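PDB 6UEH: Cow rumen GH26 endo-mannanase from Metagenome, which hydrolyses internal beta-1,4-mannosidic bonds of mannans such as galactomannan, as an endo-acting mannanase of glycoside hydrolase family 26. Local coordinates for residues K168-Y177 with W445-I456; H240-D248 with Q259-F269. All coordinates share one frame; numbering follows the deposited sequence.

Interaction 1. Residues K168-Y177 with W445-I456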
loop_
_atom_site.group_PDB
_atom_site.type_symbol
_atom_site.label_atom_id
_atom_site.label_comp_id
_atom_site.label_asym_id
_atom_site.label_seq_id
_atom_site.Cartn_x
_atom_site.Cartn_y
_atom_site.Cartn_z
ATOM N N LYS A 168 11.389 11.774 2.382
ATOM C CA LYS A 168 10.883 12.264 1.103
ATOM C C LYS A 168 9.874 11.292 0.508
ATOM O O LYS A 168 9.689 10.185 1.016
ATOM C CB LYS A 168 12.026 12.463 0.099
ATOM C CG LYS A 168 13.231 13.241 0.609
ATOM C CD LYS A 168 12.976 14.733 0.590
ATOM C CE LYS A 168 14.233 15.505 0.955
ATOM N NZ LYS A 168 14.005 16.972 0.875
ATOM N N ILE A 169 9.227 11.712 -0.574
ATOM C CA ILE A 169 8.498 10.786 -1.429
ATOM C C ILE A 169 9.041 10.936 -2.853
ATOM O O ILE A 169 9.313 12.043 -3.318
ATOM C CB ILE A 169 6.964 11.016 -1.381
ATOM C CG1 ILE A 169 6.230 9.875 -2.092
ATOM C CG2 ILE A 169 6.584 12.374 -1.968
ATOM C CD1 ILE A 169 4.731 9.876 -1.878
ATOM N N ILE A 170 9.238 9.812 -3.529
ATOM C CA ILE A 170 9.833 9.827 -4.860
ATOM C C ILE A 170 8.751 9.876 -5.935
ATOM O O ILE A 170 7.803 9.101 -5.897
ATOM C CB ILE A 170 10.729 8.593 -5.075
ATOM C CG1 ILE A 170 11.765 8.499 -3.954
ATOM C CG2 ILE A 170 11.404 8.643 -6.441
ATOM C CD1 ILE A 170 12.607 7.248 -3.992
ATOM N N SER A 171 8.887 10.787 -6.890
ATOM C CA SER A 171 7.902 10.887 -7.964
ATOM C C SER A 171 8.014 9.715 -8.937
ATOM O O SER A 171 9.099 9.182 -9.162
ATOM C CB SER A 171 8.051 12.214 -8.716
ATOM O OG SER A 171 9.368 12.383 -9.201
ATOM N N GLY A 172 6.883 9.316 -9.509
ATOM C CA GLY A 172 6.863 8.210 -10.445
ATOM C C GLY A 172 5.734 8.322 -11.448
ATOM O O GLY A 172 4.775 9.060 -11.233
ATOM N N GLN A 173 5.852 7.584 -12.548
ATOM C CA GLN A 173 4.837 7.600 -13.596
ATOM C C GLN A 173 4.914 6.345 -14.454
ATOM O O GLN A 173 5.991 5.969 -14.917
ATOM C CB GLN A 173 4.990 8.840 -14.481
ATOM C CG GLN A 173 3.994 8.901 -15.632
ATOM C CD GLN A 173 2.556 8.983 -15.147
ATOM O OE1 GLN A 173 2.233 9.779 -14.264
ATOM N NE2 GLN A 173 1.690 8.153 -15.716
ATOM N N GLN A 174 3.772 5.700 -14.664
ATOM C CA GLN A 174 3.699 4.538 -15.541
ATOM C C GLN A 174 3.602 4.984 -16.996
ATOM O O GLN A 174 2.817 5.880 -17.319
ATOM C CB GLN A 174 2.498 3.658 -15.183
ATOM C CG GLN A 174 2.423 2.353 -15.964
ATOM C CD GLN A 174 3.379 1.298 -15.428
ATOM O OE1 GLN A 174 3.816 1.366 -14.279
ATOM N NE2 GLN A 174 3.706 0.316 -16.260
ATOM N N GLU A 175 4.397 4.368 -17.869
ATOM C CA GLU A 175 4.325 4.656 -19.297
ATOM C C GLU A 175 3.189 3.865 -19.937
ATOM O O GLU A 175 2.681 2.907 -19.356
ATOM C CB GLU A 175 5.649 4.331 -20.001
ATOM C CG GLU A 175 5.901 2.843 -20.216
ATOM C CD GLU A 175 7.097 2.573 -21.115
ATOM O OE1 GLU A 175 7.803 3.537 -21.483
ATOM O OE2 GLU A 175 7.333 1.395 -21.459
ATOM N N ILE A 176 2.804 4.272 -21.140
ATOM C CA ILE A 176 1.683 3.666 -21.846
ATOM C C ILE A 176 1.986 2.212 -22.226
ATOM O O ILE A 176 3.149 1.818 -22.339
ATOM C CB ILE A 176 1.332 4.486 -23.116
ATOM C CG1 ILE A 176 -0.039 4.096 -23.682
ATOM C CG2 ILE A 176 2.438 4.368 -24.160
ATOM C CD1 ILE A 176 -1.215 4.645 -22.893
ATOM N N TYR A 177 0.933 1.415 -22.389
ATOM C CA TYR A 177 1.065 0.044 -22.874
ATOM C C TYR A 177 1.717 0.026 -24.252
ATOM O O TYR A 177 1.638 1.007 -24.994
ATOM C CB TYR A 177 -0.303 -0.641 -22.930
ATOM C CG TYR A 177 -1.330 0.104 -23.758
ATOM C CD1 TYR A 177 -1.405 -0.071 -25.137
ATOM C CD2 TYR A 177 -2.225 0.984 -23.161
ATOM C CE1 TYR A 177 -2.342 0.611 -25.895
ATOM C CE2 TYR A 177 -3.164 1.668 -23.909
ATOM C CZ TYR A 177 -3.219 1.479 -25.275
ATOM O OH TYR A 177 -4.154 2.162 -26.020
ATOM N N TRP A 445 4.813 7.067 2.506
ATOM C CA TRP A 445 4.874 6.312 1.254
ATOM C C TRP A 445 6.192 6.591 0.540
ATOM O O TRP A 445 6.553 7.751 0.341
ATOM C CB TRP A 445 3.712 6.673 0.324
ATOM C CG TRP A 445 2.336 6.519 0.908
ATOM C CD1 TRP A 445 1.539 7.513 1.396
ATOM C CD2 TRP A 445 1.585 5.304 1.036
ATOM N NE1 TRP A 445 0.342 6.992 1.829
ATOM C CE2 TRP A 445 0.345 5.638 1.618
ATOM C CE3 TRP A 445 1.842 3.966 0.718
ATOM C CZ2 TRP A 445 -0.634 4.683 1.892
ATOM C CZ3 TRP A 445 0.869 3.020 0.988
ATOM C CH2 TRP A 445 -0.353 3.383 1.570
ATOM N N LEU A 446 6.909 5.534 0.169
ATOM C CA LEU A 446 8.229 5.676 -0.450
ATOM C C LEU A 446 8.173 6.412 -1.784
ATOM O O LEU A 446 9.012 7.271 -2.061
ATOM C CB LEU A 446 8.877 4.304 -0.653
ATOM C CG LEU A 446 10.186 4.297 -1.449
ATOM C CD1 LEU A 446 11.251 5.148 -0.759
ATOM C CD2 LEU A 446 10.679 2.872 -1.657
ATOM N N TYR A 447 7.201 6.057 -2.618
ATOM C CA TYR A 447 7.009 6.752 -3.887
ATOM C C TYR A 447 5.545 6.727 -4.319
ATOM O O TYR A 447 4.728 6.020 -3.726
ATOM C CB TYR A 447 7.915 6.156 -4.978
ATOM C CG TYR A 447 7.554 4.775 -5.514
ATOM C CD1 TYR A 447 6.669 4.624 -6.577
ATOM C CD2 TYR A 447 8.146 3.629 -4.995
ATOM C CE1 TYR A 447 6.356 3.370 -7.085
ATOM C CE2 TYR A 447 7.842 2.369 -5.499
ATOM C CZ TYR A 447 6.946 2.245 -6.542
ATOM O OH TYR A 447 6.642 0.996 -7.046
ATOM N N PHE A 448 5.215 7.527 -5.330
ATOM C CA PHE A 448 3.887 7.483 -5.936
ATOM C C PHE A 448 4.018 7.225 -7.429
ATOM O O PHE A 448 5.089 7.419 -8.003
ATOM C CB PHE A 448 3.097 8.777 -5.675
ATOM C CG PHE A 448 3.735 10.031 -6.233
ATOM C CD1 PHE A 448 3.656 10.333 -7.585
ATOM C CD2 PHE A 448 4.366 10.934 -5.391
ATOM C CE1 PHE A 448 4.227 11.491 -8.092
ATOM C CE2 PHE A 448 4.933 12.095 -5.887
ATOM C CZ PHE A 448 4.862 12.375 -7.239
ATOM N N CYS A 449 2.928 6.795 -8.055
ATOM C CA CYS A 449 2.965 6.443 -9.466
ATOM C C CYS A 449 1.565 6.360 -10.065
ATOM O O CYS A 449 0.907 5.325 -9.967
ATOM C CB CYS A 449 3.695 5.111 -9.660
ATOM S SG CYS A 449 3.975 4.650 -11.385
ATOM N N PRO A 450 1.105 7.455 -10.684
ATOM C CA PRO A 450 -0.164 7.408 -11.414
ATOM C C PRO A 450 -0.083 6.427 -12.579
ATOM O O PRO A 450 0.997 6.236 -13.143
ATOM C CB PRO A 450 -0.340 8.845 -11.920
ATOM C CG PRO A 450 0.539 9.679 -11.037
ATOM C CD PRO A 450 1.701 8.800 -10.694
ATOM N N TRP A 451 -1.204 5.807 -12.928
ATOM C CA TRP A 451 -1.254 4.948 -14.102
ATOM C C TRP A 451 -1.179 5.839 -15.342
ATOM O O TRP A 451 -1.204 7.068 -15.224
ATOM C CB TRP A 451 -2.528 4.096 -14.091
ATOM C CG TRP A 451 -2.434 2.824 -14.888
ATOM C CD1 TRP A 451 -3.229 2.453 -15.934
ATOM C CD2 TRP A 451 -1.495 1.756 -14.700
ATOM N NE1 TRP A 451 -2.844 1.222 -16.407
ATOM C CE2 TRP A 451 -1.781 0.774 -15.669
ATOM C CE3 TRP A 451 -0.440 1.535 -13.810
ATOM C CZ2 TRP A 451 -1.049 -0.409 -15.774
ATOM C CZ3 TRP A 451 0.287 0.360 -13.918
ATOM C CH2 TRP A 451 -0.023 -0.597 -14.890
ATOM N N TYR A 452 -1.074 5.239 -16.522
ATOM C CA TYR A 452 -0.979 6.027 -17.747
ATOM C C TYR A 452 -2.334 6.596 -18.164
ATOM O O TYR A 452 -3.357 6.315 -17.541
ATOM C CB TYR A 452 -0.388 5.192 -18.890
ATOM C CG TYR A 452 -1.056 3.853 -19.119
ATOM C CD1 TYR A 452 -2.311 3.769 -19.713
ATOM C CD2 TYR A 452 -0.422 2.671 -18.762
ATOM C CE1 TYR A 452 -2.918 2.547 -19.931
ATOM C CE2 TYR A 452 -1.020 1.445 -18.978
ATOM C CZ TYR A 452 -2.269 1.390 -19.561
ATOM O OH TYR A 452 -2.869 0.174 -19.776
ATOM N N GLY A 453 -2.330 7.400 -19.222
ATOM C CA GLY A 453 -3.558 7.965 -19.747
ATOM C C GLY A 453 -4.217 8.962 -18.812
ATOM O O GLY A 453 -3.553 9.827 -18.241
ATOM N N GLU A 454 -5.529 8.820 -18.645
ATOM C CA GLU A 454 -6.342 9.788 -17.912
ATOM C C GLU A 454 -5.927 9.981 -16.456
ATOM O O GLU A 454 -6.245 11.001 -15.849
ATOM C CB GLU A 454 -7.814 9.372 -17.953
ATOM C CG GLU A 454 -8.143 8.171 -17.073
ATOM C CD GLU A 454 -9.631 8.021 -16.818
ATOM O OE1 GLU A 454 -10.029 7.943 -15.634
ATOM O OE2 GLU A 454 -10.403 7.980 -17.800
ATOM N N PHE A 455 -5.231 9.006 -15.887
ATOM C CA PHE A 455 -4.929 9.060 -14.462
ATOM C C PHE A 455 -3.886 10.127 -14.140
ATOM O O PHE A 455 -3.788 10.583 -13.000
ATOM C CB PHE A 455 -4.485 7.685 -13.968
ATOM C CG PHE A 455 -5.565 6.646 -14.060
ATOM C CD1 PHE A 455 -6.587 6.606 -13.123
ATOM C CD2 PHE A 455 -5.578 5.728 -15.096
ATOM C CE1 PHE A 455 -7.595 5.659 -13.211
ATOM C CE2 PHE A 455 -6.583 4.776 -15.190
ATOM C CZ PHE A 455 -7.591 4.743 -14.246
ATOM N N ILE A 456 -3.130 10.544 -15.152
ATOM C CA ILE A 456 -2.195 11.653 -14.992
ATOM C C ILE A 456 -2.610 12.841 -15.864
ATOM O O ILE A 456 -2.420 13.996 -15.482
ATOM C CB ILE A 456 -0.741 11.228 -15.328
ATOM C CG1 ILE A 456 0.229 12.400 -15.146
ATOM C CG2 ILE A 456 -0.646 10.664 -16.739
ATOM C CD1 ILE A 456 0.272 12.947 -13.733
#
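Backbone bonds join Ile170 and Gln174 to 445-456: Ile170 N donates to Leu446 O (2.9 Å), Phe448 N returns a bond to Ile170 O (3.1 Å), and Gln174 N reaches Pro450 O (3.2 Å). The Gln173 amide adds a side-chain grip. Its NE2 donates to Trp451 O at 3.1 Å, from above that carbonyl's plane, and to Gln174 O at 3.0 Å; both acceptors lie near the amide plane, which fixes its rotation. A leucine here would probably leave Trp451 O and Gln174 O without this shared donor. CH-pi contacts follow. Ser171 CA sits over a face of Phe448, with Ile169 CD1 at that ring's edge. Gln174 CG, set opposite the backbone N (chi1 -174°), lies over the six-membered ring of Trp451, 3.8 Å from its centroid; the bend at chi2 lays the amide 20° from the ring plane, and NE2 continues to Phe205 O. Among the aromatics, Tyr177 turns its edge to the face of Tyr452 in an offset T-shaped pair. Residues 445-450 run parallel to strand 169-174 and also touch strand 423-429, consistent with closure of the TIM barrel of this family.

Interaction 2. Residues H240-D248 with Q259-F269. With ACT (acetate ion), chain D.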
loop_
_atom_site.group_PDB
_atom_site.type_symbol
_atom_site.label_atom_id
_atom_site.label_comp_id
_atom_site.label_asym_id
_atom_site.label_seq_id
_atom_site.Cartn_x
_atom_site.Cartn_y
_atom_site.Cartn_z
ATOM N N HIS A 240 1.719 -7.947 -16.635
ATOM C CA HIS A 240 0.344 -8.361 -16.917
ATOM C C HIS A 240 0.294 -9.585 -17.831
ATOM O O HIS A 240 -0.287 -9.532 -18.919
ATOM C CB HIS A 240 -0.449 -7.215 -17.556
ATOM C CG HIS A 240 -0.867 -6.150 -16.592
ATOM N ND1 HIS A 240 0.001 -5.190 -16.117
ATOM C CD2 HIS A 240 -2.066 -5.891 -16.017
ATOM C CE1 HIS A 240 -0.645 -4.385 -15.291
ATOM N NE2 HIS A 240 -1.900 -4.790 -15.211
ATOM N N ILE A 241 0.887 -10.688 -17.383
ATOM C CA ILE A 241 0.955 -11.892 -18.201
ATOM C C ILE A 241 -0.424 -12.542 -18.346
ATOM O O ILE A 241 -1.075 -12.894 -17.359
ATOM C CB ILE A 241 1.976 -12.912 -17.624
ATOM C CG1 ILE A 241 1.980 -14.202 -18.449
ATOM C CG2 ILE A 241 1.716 -13.191 -16.143
ATOM C CD1 ILE A 241 2.447 -14.013 -19.881
ATOM N N ASN A 242 -0.870 -12.675 -19.592
ATOM C CA ASN A 242 -2.174 -13.257 -19.891
ATOM C C ASN A 242 -2.141 -14.779 -19.990
ATOM O O ASN A 242 -1.088 -15.380 -20.197
ATOM C CB ASN A 242 -2.729 -12.689 -21.203
ATOM C CG ASN A 242 -3.227 -11.262 -21.067
ATOM O OD1 ASN A 242 -2.630 -10.440 -20.371
ATOM N ND2 ASN A 242 -4.337 -10.964 -21.735
ATOM N N VAL A 243 -3.310 -15.393 -19.843
ATOM C CA VAL A 243 -3.485 -16.810 -20.136
ATOM C C VAL A 243 -4.575 -16.933 -21.197
ATOM O O VAL A 243 -5.379 -16.015 -21.360
ATOM C CB VAL A 243 -3.870 -17.623 -18.879
ATOM C CG1 VAL A 243 -2.774 -17.533 -17.824
ATOM C CG2 VAL A 243 -5.208 -17.149 -18.322
ATOM N N PRO A 244 -4.598 -18.053 -21.939
ATOM C CA PRO A 244 -5.708 -18.243 -22.879
ATOM C C PRO A 244 -7.042 -18.352 -22.147
ATOM O O PRO A 244 -7.108 -19.016 -21.114
ATOM C CB PRO A 244 -5.361 -19.562 -23.580
ATOM C CG PRO A 244 -3.887 -19.717 -23.396
ATOM C CD PRO A 244 -3.587 -19.118 -22.056
ATOM N N LYS A 245 -8.078 -17.695 -22.662
ATOM C CA LYS A 245 -9.409 -17.804 -22.077
ATOM C C LYS A 245 -9.895 -19.245 -22.161
ATOM O O LYS A 245 -10.319 -19.829 -21.165
ATOM C CB LYS A 245 -10.399 -16.876 -22.783
ATOM C CG LYS A 245 -10.127 -15.394 -22.609
ATOM C CD LYS A 245 -11.182 -14.575 -23.340
ATOM C CE LYS A 245 -10.954 -13.083 -23.178
ATOM N NZ LYS A 245 -11.983 -12.295 -23.911
ATOM N N ASP A 246 -9.826 -19.804 -23.364
ATOM C CA ASP A 246 -10.178 -21.198 -23.601
ATOM C C ASP A 246 -8.927 -22.066 -23.514
ATOM O O ASP A 246 -8.289 -22.358 -24.524
ATOM C CB ASP A 246 -10.852 -21.352 -24.967
ATOM C CG ASP A 246 -11.226 -22.789 -25.279
ATOM O OD1 ASP A 246 -11.377 -23.590 -24.333
ATOM O OD2 ASP A 246 -11.379 -23.113 -26.475
ATOM N N PHE A 247 -8.581 -22.474 -22.298
ATOM C CA PHE A 247 -7.336 -23.194 -22.067
ATOM C C PHE A 247 -7.470 -24.686 -22.357
ATOM O O PHE A 247 -6.468 -25.381 -22.519
ATOM C CB PHE A 247 -6.862 -22.979 -20.629
ATOM C CG PHE A 247 -5.415 -23.322 -20.413
ATOM C CD1 PHE A 247 -4.417 -22.570 -21.012
ATOM C CD2 PHE A 247 -5.052 -24.387 -19.605
ATOM C CE1 PHE A 247 -3.084 -22.878 -20.813
ATOM C CE2 PHE A 247 -3.719 -24.699 -19.400
ATOM C CZ PHE A 247 -2.734 -23.943 -20.006
ATOM N N ASP A 248 -8.706 -25.173 -22.428
ATOM C CA ASP A 248 -8.952 -26.585 -22.708
ATOM C C ASP A 248 -8.492 -26.969 -24.111
ATOM O O ASP A 248 -7.907 -28.033 -24.309
ATOM C CB ASP A 248 -10.437 -26.922 -22.542
ATOM C CG ASP A 248 -10.890 -26.877 -21.096
ATOM O OD1 ASP A 248 -10.035 -27.033 -20.196
ATOM O OD2 ASP A 248 -12.101 -26.692 -20.856
ATOM N N GLN A 259 -7.202 -10.865 -27.982
ATOM C CA GLN A 259 -8.631 -10.770 -27.694
ATOM C C GLN A 259 -9.153 -12.065 -27.075
ATOM O O GLN A 259 -10.162 -12.061 -26.370
ATOM C CB GLN A 259 -9.424 -10.445 -28.962
ATOM C CG GLN A 259 -8.777 -9.409 -29.863
ATOM C CD GLN A 259 -7.946 -10.040 -30.964
ATOM O OE1 GLN A 259 -8.467 -10.770 -31.809
ATOM N NE2 GLN A 259 -6.649 -9.768 -30.956
ATOM N N GLN A 260 -8.464 -13.169 -27.346
ATOM C CA GLN A 260 -8.839 -14.467 -26.794
ATOM C C GLN A 260 -7.995 -14.809 -25.573
ATOM O O GLN A 260 -8.005 -15.942 -25.092
ATOM C CB GLN A 260 -8.705 -15.567 -27.850
ATOM C CG GLN A 260 -9.919 -15.715 -28.752
ATOM C CD GLN A 260 -10.199 -14.471 -29.569
ATOM O OE1 GLN A 260 -9.378 -14.056 -30.386
ATOM N NE2 GLN A 260 -11.360 -13.865 -29.348
ATOM N N CYS A 261 -7.256 -13.822 -25.081
ATOM C CA CYS A 261 -6.467 -13.988 -23.869
ATOM C C CYS A 261 -7.028 -13.113 -22.758
ATOM O O CYS A 261 -7.810 -12.196 -23.014
ATOM C CB CYS A 261 -5.001 -13.643 -24.128
ATOM S SG CYS A 261 -4.240 -14.620 -25.440
ATOM N N THR A 262 -6.633 -13.400 -21.524
ATOM C CA THR A 262 -7.089 -12.615 -20.387
ATOM C C THR A 262 -6.090 -12.692 -19.240
ATOM O O THR A 262 -5.341 -13.663 -19.118
ATOM C CB THR A 262 -8.477 -13.090 -19.894
ATOM O OG1 THR A 262 -8.972 -12.190 -18.894
ATOM C CG2 THR A 262 -8.395 -14.495 -19.311
ATOM N N TYR A 263 -6.063 -11.653 -18.413
ATOM C CA TYR A 263 -5.319 -11.712 -17.163
ATOM C C TYR A 263 -6.301 -11.825 -16.005
ATOM O O TYR A 263 -5.906 -11.859 -14.842
ATOM C CB TYR A 263 -4.414 -10.484 -16.990
ATOM C CG TYR A 263 -5.084 -9.141 -17.223
ATOM C CD1 TYR A 263 -6.149 -8.720 -16.433
ATOM C CD2 TYR A 263 -4.628 -8.282 -18.215
ATOM C CE1 TYR A 263 -6.755 -7.497 -16.638
ATOM C CE2 TYR A 263 -5.227 -7.053 -18.424
ATOM C CZ TYR A 263 -6.289 -6.667 -17.632
ATOM O OH TYR A 263 -6.891 -5.447 -17.836
ATOM N N ALA A 264 -7.587 -11.873 -16.341
ATOM C CA ALA A 264 -8.651 -11.867 -15.343
ATOM C C ALA A 264 -8.988 -13.276 -14.862
ATOM O O ALA A 264 -8.231 -14.219 -15.090
ATOM C CB ALA A 264 -9.894 -11.189 -15.901
ATOM N N THR A 265 -10.135 -13.409 -14.201
ATOM C CA THR A 265 -10.534 -14.673 -13.590
ATOM C C THR A 265 -11.580 -15.413 -14.419
ATOM O O THR A 265 -12.373 -16.190 -13.886
ATOM C CB THR A 265 -11.092 -14.447 -12.170
ATOM O OG1 THR A 265 -12.196 -13.536 -12.231
ATOM C CG2 THR A 265 -10.020 -13.867 -11.264
ATOM N N SER A 266 -11.572 -15.174 -15.725
ATOM C CA SER A 266 -12.595 -15.715 -16.612
ATOM C C SER A 266 -12.099 -16.886 -17.459
ATOM O O SER A 266 -12.805 -17.350 -18.352
ATOM C CB SER A 266 -13.123 -14.605 -17.524
ATOM O OG SER A 266 -12.053 -13.925 -18.160
ATOM N N SER A 267 -10.890 -17.362 -17.180
ATOM C CA SER A 267 -10.301 -18.445 -17.962
ATOM C C SER A 267 -10.525 -19.815 -17.329
ATOM O O SER A 267 -10.773 -19.922 -16.129
ATOM C CB SER A 267 -8.802 -18.210 -18.151
ATOM O OG SER A 267 -8.197 -19.305 -18.817
ATOM N N THR A 268 -10.432 -20.861 -18.148
ATOM C CA THR A 268 -10.515 -22.232 -17.657
ATOM C C THR A 268 -9.140 -22.716 -17.195
ATOM O O THR A 268 -8.991 -23.838 -16.707
ATOM C CB THR A 268 -11.067 -23.183 -18.730
ATOM O OG1 THR A 268 -10.284 -23.062 -19.924
ATOM C CG2 THR A 268 -12.517 -22.839 -19.045
ATOM N N PHE A 269 -8.141 -21.857 -17.369
ATOM C CA PHE A 269 -6.803 -22.066 -16.820
ATOM C C PHE A 269 -6.899 -22.298 -15.313
ATOM O O PHE A 269 -7.378 -21.437 -14.575
ATOM C CB PHE A 269 -5.923 -20.849 -17.138
ATOM C CG PHE A 269 -4.477 -20.994 -16.735
ATOM C CD1 PHE A 269 -4.060 -20.668 -15.454
ATOM C CD2 PHE A 269 -3.527 -21.401 -17.659
ATOM C CE1 PHE A 269 -2.725 -20.775 -15.090
ATOM C CE2 PHE A 269 -2.191 -21.510 -17.304
ATOM C CZ PHE A 269 -1.790 -21.198 -16.019
HETATM C C ACT D . -3.328 -2.437 -13.473
HETATM O O ACT D . -3.840 -3.340 -14.171
HETATM O OXT ACT D . -2.288 -2.749 -12.852
HETATM C CH3 ACT D . -3.925 -1.064 -13.394
HETATM O O HOH W 1 -11.710 -23.952 -21.959
HETATM O O HOH W 2 -9.201 -18.346 -25.579
HETATM O O HOH W 3 -8.090 -26.078 -18.809
#
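Phe269 is engaged by face and edge at once: Val243 CG1 stands over the centre of its ring, 3.9 Å from the centroid, while its own CD2 edge presses over the centre of the Phe247 ring. The two phenyl planes meet at 69° in a T-shaped pair, with Phe269 CD2 3.5 Å from Phe247 CE1. Beside this cluster, Ser267 OG makes a short bond of 2.6 Å to Pro244 O. The same hydroxyl accepts from Phe269 N, forming an ST turn; chi1 of 175° sets OG opposite its own N, where it meets Pro244 O. Thr268 continues the pairing, its N donating to Lys245 O and its OG1 accepting from Phe247 N. These links flank a two-stranded antiparallel ribbon, 243-244 with 261-262, in a loop region that follows barrel strand 234-238. Val243 and Thr262 are its hydrogen-bonded pair: Val243 N donates to Thr262 O at 2.8 Å and Thr262 N to Val243 O at 2.9 Å. Thr262 OG1 accepts from Ala264 N in a second ST turn. Lys245 N extends the ribbon by donating to Gln260 O. Its side chain runs fully extended past CG alongside 260-262, until NZ reaches Gln259 O at 3.1 Å. Water 2 bridges Asp246 N and Gln260 O. Helix 280-301 contributes to the aromatic end, where Lys280 makes a cation-pi contact with Phe247. At the other end, the edge of His240 faces the Tyr263 ring, with CD2 above the ring and toward its rim. NE2 of His240 donates to the acetate O at 2.6 Å and 161°, and the acetate, probably from the crystallisation liquor, is also bonded by His312, while Asp206 takes ND1 of His240.

Interactions 1 and 2 lie in the same glycoside hydrolase family 26 region, with centres about 27 Å apart, and along the chain 240-269 falls between the two segments of interaction 1. They meet where Trp451 CH2 packs 3.9 Å from His240 CE1. Trp451, already packed against Gln174 in interaction 1, is thus the residue that touches interaction 2. Its side chain also comes within about 4 Å of the acetate that His240 binds, so both contacts probably line one pocket around the acetate. The acetate lies past the C-terminal ends of strands 169-174 and 234-238, where the active-site cleft of TIM-barrel hydrolases is found, so it may mark part of the mannan-binding cleft.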